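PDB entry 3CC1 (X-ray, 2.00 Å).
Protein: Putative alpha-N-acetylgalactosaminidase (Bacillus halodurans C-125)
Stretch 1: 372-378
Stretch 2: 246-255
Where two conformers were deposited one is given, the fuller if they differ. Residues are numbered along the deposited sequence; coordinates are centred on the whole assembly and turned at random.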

# COMPACT_ATOMS: atom_id res chain seq x y z
N LEU A 372 -21.42 -9.65 2.49
CA LEU A 372 -20.84 -9.21 1.23
C LEU A 372 -20.85 -7.69 1.12
O LEU A 372 -21.85 -7.06 1.39
CB LEU A 372 -21.61 -9.83 0.03
CG LEU A 372 -21.68 -11.36 -0.03
CD1 LEU A 372 -22.72 -11.85 -1.09
CD2 LEU A 372 -20.27 -11.96 -0.25
N PHE A 373 -19.71 -7.09 0.73
CA PHE A 373 -19.56 -5.66 0.81
C PHE A 373 -19.01 -5.08 -0.49
O PHE A 373 -17.96 -5.52 -0.96
CB PHE A 373 -18.54 -5.28 1.92
CG PHE A 373 -18.90 -5.74 3.31
CD1 PHE A 373 -18.46 -6.96 3.77
CD2 PHE A 373 -19.61 -4.93 4.16
CE1 PHE A 373 -18.72 -7.36 5.07
CE2 PHE A 373 -19.90 -5.34 5.47
CZ PHE A 373 -19.44 -6.56 5.91
N ASN A 374 -19.70 -4.09 -1.06
CA ASN A 374 -19.13 -3.31 -2.12
C ASN A 374 -18.55 -2.02 -1.55
O ASN A 374 -19.27 -1.07 -1.31
CB ASN A 374 -20.15 -3.01 -3.21
CG ASN A 374 -19.57 -2.14 -4.28
OD1 ASN A 374 -18.35 -2.02 -4.37
ND2 ASN A 374 -20.42 -1.51 -5.09
N LEU A 375 -17.23 -1.98 -1.38
CA LEU A 375 -16.52 -0.81 -0.81
C LEU A 375 -16.16 0.23 -1.88
O LEU A 375 -15.57 1.25 -1.60
CB LEU A 375 -15.24 -1.25 -0.10
CG LEU A 375 -15.41 -2.23 1.05
CD1 LEU A 375 -14.04 -2.38 1.71
CD2 LEU A 375 -16.51 -1.75 2.01
N HIS A 376 -16.53 -0.06 -3.11
CA HIS A 376 -16.16 0.76 -4.25
C HIS A 376 -17.12 1.90 -4.44
O HIS A 376 -18.22 1.89 -3.88
CB HIS A 376 -16.13 -0.09 -5.53
CG HIS A 376 -15.11 0.37 -6.51
ND1 HIS A 376 -13.79 0.59 -6.14
CD2 HIS A 376 -15.20 0.70 -7.82
CE1 HIS A 376 -13.12 1.02 -7.20
NE2 HIS A 376 -13.95 1.09 -8.23
N ASP A 377 -16.74 2.87 -5.27
CA ASP A 377 -17.58 4.05 -5.44
C ASP A 377 -18.45 3.96 -6.68
O ASP A 377 -19.08 4.93 -7.09
CB ASP A 377 -16.76 5.33 -5.50
CG ASP A 377 -16.09 5.68 -4.19
OD1 ASP A 377 -16.53 5.31 -3.05
OD2 ASP A 377 -15.06 6.37 -4.31
N GLN A 378 -18.48 2.78 -7.28
CA GLN A 378 -19.45 2.47 -8.33
C GLN A 378 -20.04 1.08 -8.04
O GLN A 378 -19.49 0.33 -7.25
CB GLN A 378 -18.84 2.55 -9.74
CG GLN A 378 -18.75 4.01 -10.34
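Stretch 2, residues 246-255: DWSLLYQMFE

Residues 247-255 of stretch 2 form a helix that continues later in the chain. Asp-246 is its N-cap. The Asp-246 side chain accepts a capping bond from the backbone of Ser-248, with Ser-248 N to Asp-246 OD1 at 2.9 Å. Stretch 1 ends a strand at Asn-374 and then runs on as loop. The helix lies against the point where strand gives way to loop. The closest CA atoms across the contact are those of Leu-375 and Tyr-251, 6.6 Å apart. The order of contacts is reversed along the two stretches: Phe-373 meets Phe-254, near the later end of the helical segment, while Asp-377 comes near Trp-247 at its start. The contact buries 335 Å² in all.

Leu-375 is the centre of the contact, with 116 Å² covered by the helix. Its side chain (chi1 m, chi2 t) reaches three aromatic residues. Leu-375 CD2 sits over one face of the Phe-254 ring, 3.7 Å from the ring centroid and 13° off the normal. This is a CH-pi contact. Leu-375 CD1 lies 3.7 Å from Phe-254 CB. Leu-375 CD2 also packs against Trp-247 CH2 at 4.0 Å, and Leu-375 CB against Tyr-251 CE1 at 3.8 Å. Residues 247, 251 and 254 are spaced three and four apart, as suits one side of a helix.

Phe-254 has 82 Å² covered. Its CA-to-CB bond points toward stretch 1. Besides receiving Leu-375 on a face, its ring turns an edge toward the face of Phe-373. The centroids are 4.7 Å apart and the planes meet at 68°. Phe-373 CD2 and Phe-254 CE2 approach to 3.3 Å, a tight contact. Phe-254 thus joins the last part of the strand to the loop residue Leu-375.

Trp-247 has 50 Å² covered, and its CA-to-CB bond also points toward stretch 1. Leu-375 O lies at the ring edge, 3.6 Å from Trp-247 CZ2. The same oxygen is at the edge of the Tyr-251 ring, 3.6 Å from Tyr-251 CE1. No direct hydrogen bond crosses between the stretches. One water makes the polar link instead. It accepts from Trp-247 NE1 at 2.9 Å from its oxygen, and donates to Leu-375 O at 2.7 Å and to Asp-377 OD1 at 2.6 Å. Asp-377 OD1 itself stays 4.0 Å from Trp-247 NE1.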

# COMPACT_ATOMS: atom_id res chain seq x y z
N ASP A 246 -17.84 9.29 8.70
CA ASP A 246 -17.21 9.64 7.43
C ASP A 246 -16.81 8.38 6.71
O ASP A 246 -16.24 7.46 7.30
CB ASP A 246 -15.98 10.52 7.63
CG ASP A 246 -15.44 11.06 6.29
OD1 ASP A 246 -14.59 10.37 5.67
OD2 ASP A 246 -15.85 12.18 5.89
N TRP A 247 -17.16 8.32 5.44
CA TRP A 247 -16.90 7.11 4.66
C TRP A 247 -15.43 6.73 4.66
O TRP A 247 -15.09 5.55 4.65
CB TRP A 247 -17.40 7.23 3.22
CG TRP A 247 -17.00 6.06 2.39
CD1 TRP A 247 -16.12 6.06 1.37
CD2 TRP A 247 -17.46 4.71 2.53
NE1 TRP A 247 -16.01 4.79 0.84
CE2 TRP A 247 -16.80 3.93 1.56
CE3 TRP A 247 -18.35 4.08 3.39
CZ2 TRP A 247 -17.03 2.56 1.40
CZ3 TRP A 247 -18.57 2.70 3.22
CH2 TRP A 247 -17.91 1.97 2.25
N SER A 248 -14.54 7.70 4.66
CA SER A 248 -13.14 7.37 4.57
C SER A 248 -12.69 6.53 5.77
O SER A 248 -11.88 5.60 5.64
CB SER A 248 -12.25 8.62 4.45
OG SER A 248 -12.28 9.31 5.68
N LEU A 249 -13.27 6.79 6.94
CA LEU A 249 -12.96 5.98 8.13
C LEU A 249 -13.61 4.59 8.07
O LEU A 249 -13.03 3.58 8.51
CB LEU A 249 -13.39 6.72 9.38
CG LEU A 249 -12.73 8.11 9.57
CD1 LEU A 249 -13.45 8.83 10.70
CD2 LEU A 249 -11.27 7.91 9.87
N LEU A 250 -14.84 4.53 7.58
CA LEU A 250 -15.52 3.21 7.46
C LEU A 250 -14.78 2.34 6.44
O LEU A 250 -14.45 1.17 6.71
CB LEU A 250 -17.00 3.40 7.09
CG LEU A 250 -17.88 2.17 6.99
CD1 LEU A 250 -17.71 1.16 8.16
CD2 LEU A 250 -19.39 2.62 6.83
N TYR A 251 -14.47 2.92 5.30
CA TYR A 251 -13.70 2.23 4.28
C TYR A 251 -12.42 1.66 4.89
O TYR A 251 -12.10 0.50 4.68
CB TYR A 251 -13.30 3.15 3.14
CG TYR A 251 -12.47 2.48 2.09
CD1 TYR A 251 -13.06 1.82 1.04
CD2 TYR A 251 -11.09 2.53 2.12
CE1 TYR A 251 -12.32 1.21 0.06
CE2 TYR A 251 -10.33 1.95 1.15
CZ TYR A 251 -10.95 1.27 0.11
OH TYR A 251 -10.24 0.64 -0.91
N GLN A 252 -11.67 2.48 5.61
CA GLN A 252 -10.39 2.03 6.16
C GLN A 252 -10.53 0.96 7.21
O GLN A 252 -9.65 0.10 7.36
CB GLN A 252 -9.56 3.18 6.72
CG GLN A 252 -9.13 4.21 5.69
CD GLN A 252 -8.46 5.38 6.37
OE1 GLN A 252 -7.31 5.29 6.77
NE2 GLN A 252 -9.18 6.48 6.53
N MSE A 253 -11.66 0.97 7.92
CA MSE A 253 -11.92 -0.02 8.99
C MSE A 253 -11.89 -1.44 8.43
O MSE A 253 -11.47 -2.35 9.11
CB MSE A 253 -13.22 0.28 9.76
CG MSE A 253 -13.28 -0.38 11.18
SE MSE A 253 -11.82 0.16 12.33
CE MSE A 253 -12.01 2.00 12.13
N PHE A 254 -12.31 -1.61 7.17
CA PHE A 254 -12.35 -2.94 6.56
C PHE A 254 -10.97 -3.53 6.49
O PHE A 254 -10.76 -4.66 6.93
CB PHE A 254 -13.09 -2.95 5.20
CG PHE A 254 -14.58 -2.93 5.34
CD1 PHE A 254 -15.25 -1.72 5.53
CD2 PHE A 254 -15.32 -4.10 5.33
CE1 PHE A 254 -16.62 -1.70 5.71
CE2 PHE A 254 -16.67 -4.09 5.50
CZ PHE A 254 -17.34 -2.90 5.67
N GLU A 255 -10.00 -2.75 6.01
CA GLU A 255 -8.61 -3.22 5.97
C GLU A 255 -8.02 -3.41 7.38
O GLU A 255 -7.29 -4.38 7.63
CB GLU A 255 -7.71 -2.27 5.18
CG GLU A 255 -6.31 -2.84 4.92
O HOH W 1 -14.83 3.85 -1.64